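Local coordinates for mandelate racemase/muconate lactonizing enzyme family protein (Azoarcus sp., PDB 2QDE), which belongs to the mandelate racemase/muconate lactonizing enzyme family of the enolase superfamily and holds a barium ion in a carboxylate-rich site in this model, at residues A[8-13]-A[32-37]; A[46-51]-A[107-112]; A[302-307]-A[367-372]. All blocks are in the same frame, centred on the assembly; numbering follows the deposited sequence.

Contact 1: A[8-13]-A[32-37]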
ATOM      1  N   VAL A   8      39.881   0.190 -32.466  1.00 20.89           N
ATOM      2  CA  VAL A   8      39.576   0.047 -31.054  1.00 19.87           C
ATOM      3  C   VAL A   8      40.664  -0.812 -30.425  1.00 21.64           C
ATOM      4  O   VAL A   8      40.883  -1.958 -30.833  1.00 21.58           O
ATOM      5  CB  VAL A   8      38.187  -0.601 -30.856  1.00 19.64           C
ATOM      6  CG1 VAL A   8      37.886  -0.762 -29.381  1.00 19.00           C
ATOM      7  CG2 VAL A   8      37.127   0.259 -31.522  1.00 17.82           C
ATOM      8  N   GLU A   9      41.351  -0.250 -29.435  1.00 20.70           N
ATOM      9  CA  GLU A   9      42.445  -0.943 -28.763  1.00 22.01           C
ATOM     10  C   GLU A   9      42.281  -1.054 -27.247  1.00 21.83           C
ATOM     11  O   GLU A   9      42.087  -0.051 -26.560  1.00 21.14           O
ATOM     12  CB  GLU A   9      43.765  -0.232 -29.093  1.00 22.47           C
ATOM     13  CG  GLU A   9      44.933  -0.598 -28.194  1.00 24.09           C
ATOM     14  CD  GLU A   9      46.199   0.149 -28.564  1.00 26.63           C
ATOM     15  OE1 GLU A   9      46.091   1.218 -29.206  1.00 26.90           O
ATOM     16  OE2 GLU A   9      47.301  -0.319 -28.203  1.00 28.31           O
ATOM     17  N   VAL A  10      42.379  -2.282 -26.738  1.00 20.10           N
ATOM     18  CA  VAL A  10      42.253  -2.548 -25.306  1.00 20.69           C
ATOM     19  C   VAL A  10      43.546  -3.144 -24.764  1.00 20.12           C
ATOM     20  O   VAL A  10      43.973  -4.210 -25.199  1.00 21.26           O
ATOM     21  CB  VAL A  10      41.095  -3.524 -25.017  1.00 19.24           C
ATOM     22  CG1 VAL A  10      40.997  -3.778 -23.521  1.00 19.65           C
ATOM     23  CG2 VAL A  10      39.791  -2.945 -25.541  1.00 19.72           C
ATOM     24  N   ILE A  11      44.155  -2.445 -23.811  1.00 19.76           N
ATOM     25  CA  ILE A  11      45.417  -2.852 -23.203  1.00 19.13           C
ATOM     26  C   ILE A  11      45.254  -3.325 -21.763  1.00 20.13           C
ATOM     27  O   ILE A  11      44.830  -2.559 -20.893  1.00 20.17           O
ATOM     28  CB  ILE A  11      46.416  -1.670 -23.179  1.00 20.86           C
ATOM     29  CG1 ILE A  11      46.494  -1.024 -24.561  1.00 19.39           C
ATOM     30  CG2 ILE A  11      47.780  -2.148 -22.709  1.00 18.70           C
ATOM     31  CD1 ILE A  11      47.220   0.291 -24.565  1.00 21.82           C
ATOM     32  N   PRO A  12      45.606  -4.592 -21.484  1.00 19.75           N
ATOM     33  CA  PRO A  12      45.484  -5.120 -20.121  1.00 19.78           C
ATOM     34  C   PRO A  12      46.712  -4.738 -19.288  1.00 20.91           C
ATOM     35  O   PRO A  12      47.842  -5.075 -19.648  1.00 20.06           O
ATOM     36  CB  PRO A  12      45.391  -6.622 -20.350  1.00 20.38           C
ATOM     37  CG  PRO A  12      46.331  -6.818 -21.513  1.00 20.39           C
ATOM     38  CD  PRO A  12      45.995  -5.655 -22.434  1.00 18.99           C
ATOM     39  N   ILE A  13      46.495  -4.026 -18.188  1.00 19.26           N
ATOM     40  CA  ILE A  13      47.604  -3.626 -17.333  1.00 20.42           C
ATOM     41  C   ILE A  13      47.468  -4.100 -15.889  1.00 20.00           C
ATOM     42  O   ILE A  13      46.367  -4.366 -15.392  1.00 19.24           O
ATOM     43  CB  ILE A  13      47.798  -2.082 -17.314  1.00 21.66           C
ATOM     44  CG1 ILE A  13      46.513  -1.394 -16.861  1.00 21.29           C
ATOM     45  CG2 ILE A  13      48.211  -1.583 -18.697  1.00 20.20           C
ATOM     46  CD1 ILE A  13      46.705   0.094 -16.527  1.00 21.51           C
ATOM     47  N   ASP A  32      44.652  -5.103 -11.270  1.00 22.30           N
ATOM     48  CA  ASP A  32      44.469  -5.585 -12.636  1.00 21.43           C
ATOM     49  C   ASP A  32      43.322  -4.834 -13.310  1.00 22.35           C
ATOM     50  O   ASP A  32      42.167  -4.899 -12.868  1.00 21.87           O
ATOM     51  CB  ASP A  32      44.186  -7.089 -12.659  1.00 22.34           C
ATOM     52  CG  ASP A  32      45.354  -7.916 -12.130  1.00 23.54           C
ATOM     53  OD1 ASP A  32      46.521  -7.538 -12.383  1.00 23.12           O
ATOM     54  OD2 ASP A  32      45.105  -8.948 -11.474  1.00 25.57           O
ATOM     55  N   GLY A  33      43.644  -4.126 -14.385  1.00 21.11           N
ATOM     56  CA  GLY A  33      42.631  -3.364 -15.079  1.00 19.75           C
ATOM     57  C   GLY A  33      42.828  -3.337 -16.574  1.00 20.90           C
ATOM     58  O   GLY A  33      43.555  -4.154 -17.133  1.00 20.69           O
ATOM     59  N   VAL A  34      42.194  -2.377 -17.230  1.00 19.14           N
ATOM     60  CA  VAL A  34      42.292  -2.269 -18.667  1.00 19.21           C
ATOM     61  C   VAL A  34      42.304  -0.815 -19.120  1.00 19.44           C
ATOM     62  O   VAL A  34      41.679   0.038 -18.494  1.00 17.98           O
ATOM     63  CB  VAL A  34      41.100  -3.024 -19.314  1.00 21.89           C
ATOM     64  CG1 VAL A  34      40.505  -2.227 -20.447  1.00 22.92           C
ATOM     65  CG2 VAL A  34      41.557  -4.386 -19.798  1.00 20.84           C
ATOM     66  N   LEU A  35      43.041  -0.541 -20.195  1.00 18.36           N
ATOM     67  CA  LEU A  35      43.093   0.794 -20.776  1.00 17.88           C
ATOM     68  C   LEU A  35      42.457   0.674 -22.150  1.00 19.17           C
ATOM     69  O   LEU A  35      42.622  -0.341 -22.834  1.00 20.45           O
ATOM     70  CB  LEU A  35      44.528   1.299 -20.929  1.00 17.92           C
ATOM     71  CG  LEU A  35      45.393   1.553 -19.693  1.00 19.23           C
ATOM     72  CD1 LEU A  35      46.644   2.306 -20.136  1.00 19.51           C
ATOM     73  CD2 LEU A  35      44.637   2.368 -18.643  1.00 19.12           C
ATOM     74  N   LEU A  36      41.728   1.706 -22.554  1.00 18.12           N
ATOM     75  CA  LEU A  36      41.058   1.712 -23.843  1.00 17.97           C
ATOM     76  C   LEU A  36      41.518   2.876 -24.703  1.00 18.67           C
ATOM     77  O   LEU A  36      41.725   3.987 -24.215  1.00 18.97           O
ATOM     78  CB  LEU A  36      39.543   1.817 -23.647  1.00 18.30           C
ATOM     79  CG  LEU A  36      38.673   2.037 -24.894  1.00 18.90           C
ATOM     80  CD1 LEU A  36      38.755   0.823 -25.814  1.00 18.47           C
ATOM     81  CD2 LEU A  36      37.233   2.284 -24.470  1.00 18.70           C
ATOM     82  N   LYS A  37      41.677   2.613 -25.991  1.00 18.39           N
ATOM     83  CA  LYS A  37      42.051   3.653 -26.930  1.00 18.68           C
ATOM     84  C   LYS A  37      41.121   3.575 -28.122  1.00 19.17           C
ATOM     85  O   LYS A  37      41.022   2.532 -28.771  1.00 20.33           O
ATOM     86  CB  LYS A  37      43.500   3.494 -27.406  1.00 20.13           C
ATOM     87  CG  LYS A  37      44.539   3.902 -26.383  1.00 19.70           C
ATOM     88  CD  LYS A  37      45.947   3.807 -26.964  1.00 22.41           C
ATOM     89  CE  LYS A  37      47.009   4.125 -25.912  1.00 22.25           C
ATOM     90  NZ  LYS A  37      48.397   3.946 -26.455  1.00 24.76           N
TER
HETATM   91  O   HOH W   1      49.044   1.425 -27.476  1.00 32.35           O
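Strands 5-15 and 31-40 are the two inner strands of the antiparallel sheet in the enolase-type N-terminal domain. Segments 8-13 and 32-37 form a regular ladder there. Six backbone hydrogen bonds close the pairs Glu9-Lys37, Ile11-Leu35 and Ile13-Gly33. The longest runs from Ile13 N to Gly33 O at 3.1 Å, with the donor above the carbonyl plane.

Lys37 shares its face of the sheet with Glu9, Ile11, Leu35 and Ile13. Its CG is anti to the carbonyl carbon (chi1 -75°), and the chain is extended from there. Lys37 and Glu9 lie side by side and point the same way. Lys37 CB sits 3.9 Å from Glu9 OE1. Lys37 CG passes the same oxygen. Lys37 CD comes closer to Glu9 OE1, at 3.4 Å. Lys37 CE then meets Ile11 CD1 at 4.1 Å. Lys37 NZ stays 4.5 Å from Glu9 OE1, beyond a salt bridge. Lys37 NZ forms a salt bridge with Glu371 instead and also donates to a water. That water donates in turn to Glu9 OE2 at 2.6 Å. Further along this face, the side chains of Ile13 and Leu35 cross at about a right angle, with Ile13 CD1 3.7 Å from Leu35 CG.

Val10, Pro12, Val34 and Leu36 occupy the other face, where helices 62-78 and 101-119 pack. Leu36 CD1 touches Val8 CG1 and Val10 CG2. The tightest carbon pair is Val10 CG1 to Val34 CG1, at 3.5 Å.

Contact 2: A[46-51]-A[107-112]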
ATOM      1  N   GLY A  46      40.954   8.793 -28.306  1.00 19.99           N
ATOM      2  CA  GLY A  46      40.285   8.918 -27.020  1.00 19.42           C
ATOM      3  C   GLY A  46      40.796   7.825 -26.095  1.00 18.00           C
ATOM      4  O   GLY A  46      40.802   6.660 -26.477  1.00 17.51           O
ATOM      5  N   ILE A  47      41.232   8.187 -24.891  1.00 18.51           N
ATOM      6  CA  ILE A  47      41.754   7.200 -23.947  1.00 17.84           C
ATOM      7  C   ILE A  47      40.927   7.077 -22.673  1.00 19.62           C
ATOM      8  O   ILE A  47      40.224   8.008 -22.285  1.00 19.86           O
ATOM      9  CB  ILE A  47      43.207   7.534 -23.533  1.00 19.14           C
ATOM     10  CG1 ILE A  47      43.250   8.891 -22.819  1.00 20.65           C
ATOM     11  CG2 ILE A  47      44.096   7.561 -24.763  1.00 18.84           C
ATOM     12  CD1 ILE A  47      44.620   9.267 -22.297  1.00 21.07           C
ATOM     13  N   ALA A  48      41.025   5.922 -22.020  1.00 18.50           N
ATOM     14  CA  ALA A  48      40.289   5.673 -20.780  1.00 18.91           C
ATOM     15  C   ALA A  48      40.926   4.536 -19.989  1.00 19.57           C
ATOM     16  O   ALA A  48      41.597   3.673 -20.562  1.00 18.92           O
ATOM     17  CB  ALA A  48      38.834   5.338 -21.086  1.00 19.25           C
ATOM     18  N   ASP A  49      40.706   4.553 -18.676  1.00 18.00           N
ATOM     19  CA  ASP A  49      41.236   3.553 -17.747  1.00 17.96           C
ATOM     20  C   ASP A  49      40.047   2.990 -16.965  1.00 19.13           C
ATOM     21  O   ASP A  49      39.413   3.723 -16.203  1.00 17.36           O
ATOM     22  CB  ASP A  49      42.205   4.226 -16.770  1.00 18.43           C
ATOM     23  CG  ASP A  49      42.950   3.233 -15.879  1.00 21.90           C
ATOM     24  OD1 ASP A  49      42.557   2.044 -15.805  1.00 21.55           O
ATOM     25  OD2 ASP A  49      43.938   3.658 -15.237  1.00 23.29           O
ATOM     26  N   ALA A  50      39.745   1.708 -17.153  1.00 16.07           N
ATOM     27  CA  ALA A  50      38.624   1.079 -16.460  1.00 18.27           C
ATOM     28  C   ALA A  50      38.848   1.074 -14.953  1.00 20.07           C
ATOM     29  O   ALA A  50      37.894   1.090 -14.162  1.00 19.52           O
ATOM     30  CB  ALA A  50      38.434  -0.351 -16.957  1.00 17.38           C
ATOM     31  N   GLY A  51      40.118   1.058 -14.567  1.00 19.00           N
ATOM     32  CA  GLY A  51      40.465   1.026 -13.164  1.00 18.89           C
ATOM     33  C   GLY A  51      40.497  -0.420 -12.706  1.00 19.89           C
ATOM     34  O   GLY A  51      40.458  -1.343 -13.517  1.00 20.82           O
ATOM     35  N   VAL A 107      34.157   2.662 -22.378  1.00 13.52           N
ATOM     36  CA  VAL A 107      33.917   3.162 -23.723  1.00 13.84           C
ATOM     37  C   VAL A 107      33.448   4.617 -23.639  1.00 15.63           C
ATOM     38  O   VAL A 107      33.936   5.488 -24.358  1.00 14.14           O
ATOM     39  CB  VAL A 107      32.832   2.317 -24.433  1.00 13.36           C
ATOM     40  CG1 VAL A 107      32.429   2.974 -25.752  1.00 14.92           C
ATOM     41  CG2 VAL A 107      33.354   0.911 -24.678  1.00 13.48           C
ATOM     42  N   ASP A 108      32.500   4.861 -22.739  1.00 15.27           N
ATOM     43  CA  ASP A 108      31.936   6.191 -22.515  1.00 15.80           C
ATOM     44  C   ASP A 108      33.028   7.206 -22.160  1.00 14.88           C
ATOM     45  O   ASP A 108      33.022   8.335 -22.658  1.00 14.93           O
ATOM     46  CB  ASP A 108      30.894   6.106 -21.386  1.00 15.92           C
ATOM     47  CG  ASP A 108      30.398   7.470 -20.925  1.00 17.49           C
ATOM     48  OD1 ASP A 108      29.216   7.801 -21.172  1.00 18.68           O
ATOM     49  OD2 ASP A 108      31.189   8.212 -20.310  1.00 18.67           O
ATOM     50  N   PHE A 109      33.959   6.802 -21.298  1.00 15.16           N
ATOM     51  CA  PHE A 109      35.051   7.681 -20.879  1.00 16.34           C
ATOM     52  C   PHE A 109      35.899   8.123 -22.068  1.00 17.48           C
ATOM     53  O   PHE A 109      36.229   9.304 -22.192  1.00 16.56           O
ATOM     54  CB  PHE A 109      35.976   6.990 -19.869  1.00 16.69           C
ATOM     55  CG  PHE A 109      35.303   6.582 -18.584  1.00 16.97           C
ATOM     56  CD1 PHE A 109      34.103   7.174 -18.176  1.00 17.05           C
ATOM     57  CD2 PHE A 109      35.883   5.609 -17.770  1.00 14.93           C
ATOM     58  CE1 PHE A 109      33.492   6.796 -16.975  1.00 16.10           C
ATOM     59  CE2 PHE A 109      35.282   5.222 -16.569  1.00 16.63           C
ATOM     60  CZ  PHE A 109      34.086   5.819 -16.174  1.00 16.57           C
ATOM     61  N   ALA A 110      36.254   7.167 -22.926  1.00 16.86           N
ATOM     62  CA  ALA A 110      37.080   7.449 -24.099  1.00 17.37           C
ATOM     63  C   ALA A 110      36.327   8.265 -25.140  1.00 16.76           C
ATOM     64  O   ALA A 110      36.928   9.022 -25.894  1.00 17.66           O
ATOM     65  CB  ALA A 110      37.596   6.139 -24.722  1.00 15.46           C
ATOM     66  N   LEU A 111      35.011   8.114 -25.194  1.00 18.67           N
ATOM     67  CA  LEU A 111      34.228   8.882 -26.157  1.00 17.58           C
ATOM     68  C   LEU A 111      34.250  10.355 -25.747  1.00 18.10           C
ATOM     69  O   LEU A 111      34.479  11.236 -26.580  1.00 17.36           O
ATOM     70  CB  LEU A 111      32.786   8.358 -26.227  1.00 17.56           C
ATOM     71  CG  LEU A 111      32.581   7.076 -27.044  1.00 18.29           C
ATOM     72  CD1 LEU A 111      31.199   6.493 -26.781  1.00 16.67           C
ATOM     73  CD2 LEU A 111      32.760   7.387 -28.532  1.00 18.65           C
ATOM     74  N   HIS A 112      34.029  10.620 -24.460  1.00 17.08           N
ATOM     75  CA  HIS A 112      34.039  11.996 -23.967  1.00 16.67           C
ATOM     76  C   HIS A 112      35.419  12.621 -24.150  1.00 16.54           C
ATOM     77  O   HIS A 112      35.534  13.800 -24.473  1.00 13.92           O
ATOM     78  CB  HIS A 112      33.660  12.061 -22.484  1.00 17.78           C
ATOM     79  CG  HIS A 112      32.188  11.967 -22.229  1.00 19.35           C
ATOM     80  ND1 HIS A 112      31.515  10.765 -22.179  1.00 20.06           N
ATOM     81  CD2 HIS A 112      31.257  12.929 -22.020  1.00 19.27           C
ATOM     82  CE1 HIS A 112      30.233  10.990 -21.946  1.00 19.72           C
ATOM     83  NE2 HIS A 112      30.050  12.295 -21.846  1.00 19.79           N
TER
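Helix 101-119 packs on the antiparallel sheet of the N-terminal domain, and here it meets strand 45-49, an outermost strand of that sheet within the chain. The axes of strand 46-49 and helix 107-112 approach to 6.0 Å, running in roughly opposite directions at 144°.

The packing is tight around small residues. Gly46 has no side chain, so Ala110 O can come within 3.5 Å of Gly46 CA in a CA-H...O contact. Ala48 CB points at the helix and lies 3.5 Å from Phe109 CB. The same methyl is 3.9 Å from Ala110 CB. Ile47 O is buried by the helix, 3.7 Å from Ala110 CA, and has no polar partner in the model. Ile47 and Asp49 point away from helix 107-112, and their side chains touch helix 303-315.

Contact loosens toward Gly51. The Phe109 ring reaches along the strand with an edge. Its CD2 is 4.3 Å from Asp49 O, and Ala48 CB also lies near the ring plane. Gly51 does not touch the helix segment. Asp49 uses OD2 to bond Ser302. Its OD1 closes an Asx turn: Gly51 N donates to Asp49 OD1 at 2.9 Å, from above the carboxylate plane.

Contact 3: A[302-307]-A[367-372]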
ATOM      1  N   SER A 302      44.732   4.762 -11.929  1.00 21.29           N
ATOM      2  CA  SER A 302      45.681   5.825 -12.226  1.00 21.76           C
ATOM      3  C   SER A 302      45.012   7.189 -12.249  1.00 21.76           C
ATOM      4  O   SER A 302      43.823   7.308 -11.970  1.00 20.14           O
ATOM      5  CB  SER A 302      46.300   5.578 -13.595  1.00 20.92           C
ATOM      6  OG  SER A 302      45.305   5.719 -14.604  1.00 21.85           O
ATOM      7  N   GLY A 303      45.791   8.211 -12.592  1.00 20.32           N
ATOM      8  CA  GLY A 303      45.252   9.555 -12.687  1.00 18.44           C
ATOM      9  C   GLY A 303      44.241   9.592 -13.818  1.00 19.02           C
ATOM     10  O   GLY A 303      43.364  10.465 -13.860  1.00 18.47           O
ATOM     11  N   LEU A 304      44.360   8.641 -14.745  1.00 18.11           N
ATOM     12  CA  LEU A 304      43.428   8.574 -15.861  1.00 19.68           C
ATOM     13  C   LEU A 304      42.101   8.013 -15.367  1.00 18.90           C
ATOM     14  O   LEU A 304      41.040   8.487 -15.760  1.00 18.63           O
ATOM     15  CB  LEU A 304      43.971   7.698 -16.996  1.00 19.38           C
ATOM     16  CG  LEU A 304      43.025   7.571 -18.201  1.00 17.62           C
ATOM     17  CD1 LEU A 304      42.680   8.957 -18.726  1.00 18.49           C
ATOM     18  CD2 LEU A 304      43.675   6.748 -19.302  1.00 18.79           C
ATOM     19  N   GLU A 305      42.162   7.003 -14.506  1.00 19.07           N
ATOM     20  CA  GLU A 305      40.948   6.408 -13.953  1.00 19.22           C
ATOM     21  C   GLU A 305      40.181   7.465 -13.155  1.00 18.90           C
ATOM     22  O   GLU A 305      38.948   7.516 -13.188  1.00 18.08           O
ATOM     23  CB  GLU A 305      41.312   5.229 -13.038  1.00 19.05           C
ATOM     24  CG  GLU A 305      40.131   4.466 -12.434  1.00 19.46           C
ATOM     25  CD  GLU A 305      39.507   5.152 -11.222  1.00 21.69           C
ATOM     26  OE1 GLU A 305      40.237   5.837 -10.468  1.00 22.02           O
ATOM     27  OE2 GLU A 305      38.282   4.989 -11.009  1.00 22.44           O
ATOM     28  N   ALA A 306      40.912   8.320 -12.447  1.00 17.70           N
ATOM     29  CA  ALA A 306      40.267   9.350 -11.633  1.00 18.31           C
ATOM     30  C   ALA A 306      39.655  10.507 -12.423  1.00 18.79           C
ATOM     31  O   ALA A 306      38.743  11.179 -11.936  1.00 18.48           O
ATOM     32  CB  ALA A 306      41.261   9.893 -10.617  1.00 17.32           C
ATOM     33  N   SER A 307      40.137  10.729 -13.642  1.00 17.75           N
ATOM     34  CA  SER A 307      39.659  11.849 -14.459  1.00 19.88           C
ATOM     35  C   SER A 307      38.175  11.969 -14.813  1.00 18.64           C
ATOM     36  O   SER A 307      37.583  13.028 -14.612  1.00 18.23           O
ATOM     37  CB  SER A 307      40.482  11.947 -15.740  1.00 20.59           C
ATOM     38  OG  SER A 307      41.780  12.396 -15.426  1.00 25.51           O
ATOM     39  N   ILE A 367      44.407  14.242 -19.888  1.00 19.93           N
ATOM     40  CA  ILE A 367      45.477  13.346 -19.462  1.00 21.10           C
ATOM     41  C   ILE A 367      46.442  12.982 -20.596  1.00 22.48           C
ATOM     42  O   ILE A 367      46.025  12.734 -21.732  1.00 22.76           O
ATOM     43  CB  ILE A 367      44.897  12.026 -18.884  1.00 20.93           C
ATOM     44  CG1 ILE A 367      44.025  12.328 -17.658  1.00 19.66           C
ATOM     45  CG2 ILE A 367      46.028  11.063 -18.528  1.00 18.89           C
ATOM     46  CD1 ILE A 367      44.784  12.901 -16.481  1.00 20.00           C
ATOM     47  N   GLU A 368      47.728  12.940 -20.261  1.00 24.56           N
ATOM     48  CA  GLU A 368      48.799  12.581 -21.197  1.00 25.69           C
ATOM     49  C   GLU A 368      49.404  11.279 -20.682  1.00 23.07           C
ATOM     50  O   GLU A 368      49.962  11.244 -19.584  1.00 23.49           O
ATOM     51  CB  GLU A 368      49.886  13.653 -21.204  1.00 28.07           C
ATOM     52  CG  GLU A 368      49.385  15.056 -21.434  1.00 35.32           C
ATOM     53  CD  GLU A 368      49.294  15.400 -22.895  1.00 39.17           C
ATOM     54  OE1 GLU A 368      48.820  14.545 -23.681  1.00 41.28           O
ATOM     55  OE2 GLU A 368      49.691  16.529 -23.261  1.00 41.38           O
ATOM     56  N   LEU A 369      49.301  10.216 -21.468  1.00 23.82           N
ATOM     57  CA  LEU A 369      49.830   8.925 -21.049  1.00 24.17           C
ATOM     58  C   LEU A 369      51.338   8.761 -21.186  1.00 24.53           C
ATOM     59  O   LEU A 369      51.949   9.211 -22.159  1.00 24.40           O
ATOM     60  CB  LEU A 369      49.157   7.785 -21.823  1.00 24.23           C
ATOM     61  CG  LEU A 369      47.763   7.308 -21.410  1.00 25.56           C
ATOM     62  CD1 LEU A 369      47.368   6.122 -22.274  1.00 25.34           C
ATOM     63  CD2 LEU A 369      47.757   6.905 -19.942  1.00 25.07           C
ATOM     64  N   ASN A 370      51.935   8.118 -20.193  1.00 22.96           N
ATOM     65  CA  ASN A 370      53.353   7.823 -20.233  1.00 23.44           C
ATOM     66  C   ASN A 370      53.338   6.494 -20.990  1.00 23.32           C
ATOM     67  O   ASN A 370      53.181   5.436 -20.385  1.00 21.61           O
ATOM     68  CB  ASN A 370      53.892   7.630 -18.815  1.00 23.91           C
ATOM     69  CG  ASN A 370      55.363   7.266 -18.796  1.00 24.59           C
ATOM     70  OD1 ASN A 370      55.871   6.647 -19.733  1.00 24.62           O
ATOM     71  ND2 ASN A 370      56.050   7.625 -17.719  1.00 24.03           N
ATOM     72  N   GLU A 371      53.474   6.560 -22.311  1.00 22.96           N
ATOM     73  CA  GLU A 371      53.422   5.368 -23.159  1.00 24.64           C
ATOM     74  C   GLU A 371      54.374   4.226 -22.799  1.00 25.31           C
ATOM     75  O   GLU A 371      53.966   3.059 -22.778  1.00 22.99           O
ATOM     76  CB  GLU A 371      53.645   5.749 -24.627  1.00 25.47           C
ATOM     77  CG  GLU A 371      52.607   6.701 -25.215  1.00 27.33           C
ATOM     78  CD  GLU A 371      51.192   6.143 -25.201  1.00 30.35           C
ATOM     79  OE1 GLU A 371      51.022   4.900 -25.246  1.00 31.15           O
ATOM     80  OE2 GLU A 371      50.240   6.958 -25.166  1.00 31.15           O
ATOM     81  N   ASP A 372      55.639   4.534 -22.530  1.00 26.26           N
ATOM     82  CA  ASP A 372      56.560   3.464 -22.196  1.00 28.15           C
ATOM     83  C   ASP A 372      56.226   2.804 -20.857  1.00 26.45           C
ATOM     84  O   ASP A 372      56.405   1.595 -20.702  1.00 25.57           O
ATOM     85  CB  ASP A 372      58.021   3.953 -22.256  1.00 33.49           C
ATOM     86  CG  ASP A 372      58.206   5.346 -21.715  1.00 38.98           C
ATOM     87  OD1 ASP A 372      58.208   5.492 -20.471  1.00 42.29           O
ATOM     88  OD2 ASP A 372      58.362   6.301 -22.529  1.00 41.90           O
TER
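Ser302 OG is gripped by three hydrogen bonds. Leu304 N donates to Ser302 OG at 3.1 Å. Glu305 N adds a weak bond to Ser302 OG at 3.4 Å. The third partner is Asp49 OD2, on strand 45-49. Ser302 is thus the N-cap of helix 303-315 in the TIM-barrel-like C-terminal domain.

One turn into this helix, Ile367 of the loop 367-370 lies against its side. The hydroxyl of Ser307 is turned back along the helix, and Ser307 OG donates to Gly303 O at 2.9 Å, in the carbonyl plane. This bond fixes the rotation of the hydroxyl. The apolar arm of Ile367 lies over it, with Ile367 CG1 3.2 Å from Ser307 OG. Ile367 CD1 is equally close to that oxygen. The bend of the arm (chi2 -65°) also brings Ile367 CD1 to 3.8 Å from Gly303 O.

Leu304 supplies the rest of the contact. Its CG is anti to the backbone N (chi1 179°), and its two methyls divide the work. The side chains of Leu304 and Ile367 cross obliquely, with Leu304 CD1 3.8 Å from Ile367 CG1. Leu304 CD2 meets Leu369 CD2 at 4.1 Å, the two side chains being about perpendicular. Ile47 touches both leucines. Beyond the contact, Asn370 OD1 caps helix 371-377 by accepting from Leu373 N.

The two segments therefore meet through apolar packing, while the hydroxyls of Ser302 and Ser307 find their partners within their own helix and, for Ser302, on Asp49. The N-terminal end of helix 303-315, working through Ser302, would probably stabilise a negative charge on Asp49.

The three contacts follow one another along the chain, and their centres lie about 10 to 12 Å apart on the same side of the chain's centre. Contacts 1 and 2 share the four-stranded N-terminal sheet, where strand 31-40 lies between strands 5-15 and 45-49. Leu36 N bonds Ala48 O, joining the two contacts. Contact 3 belongs to the TIM-barrel-like C-terminal domain. It meets contact 2 through Asp49 and Ser302, and through Leu304 on the strand backbone at Ala48. It meets contact 1 through the salt bridge of Lys37 with Glu371. The links between them fasten the N-terminal sheet to helix 303-315 and to the start of helix 371-377.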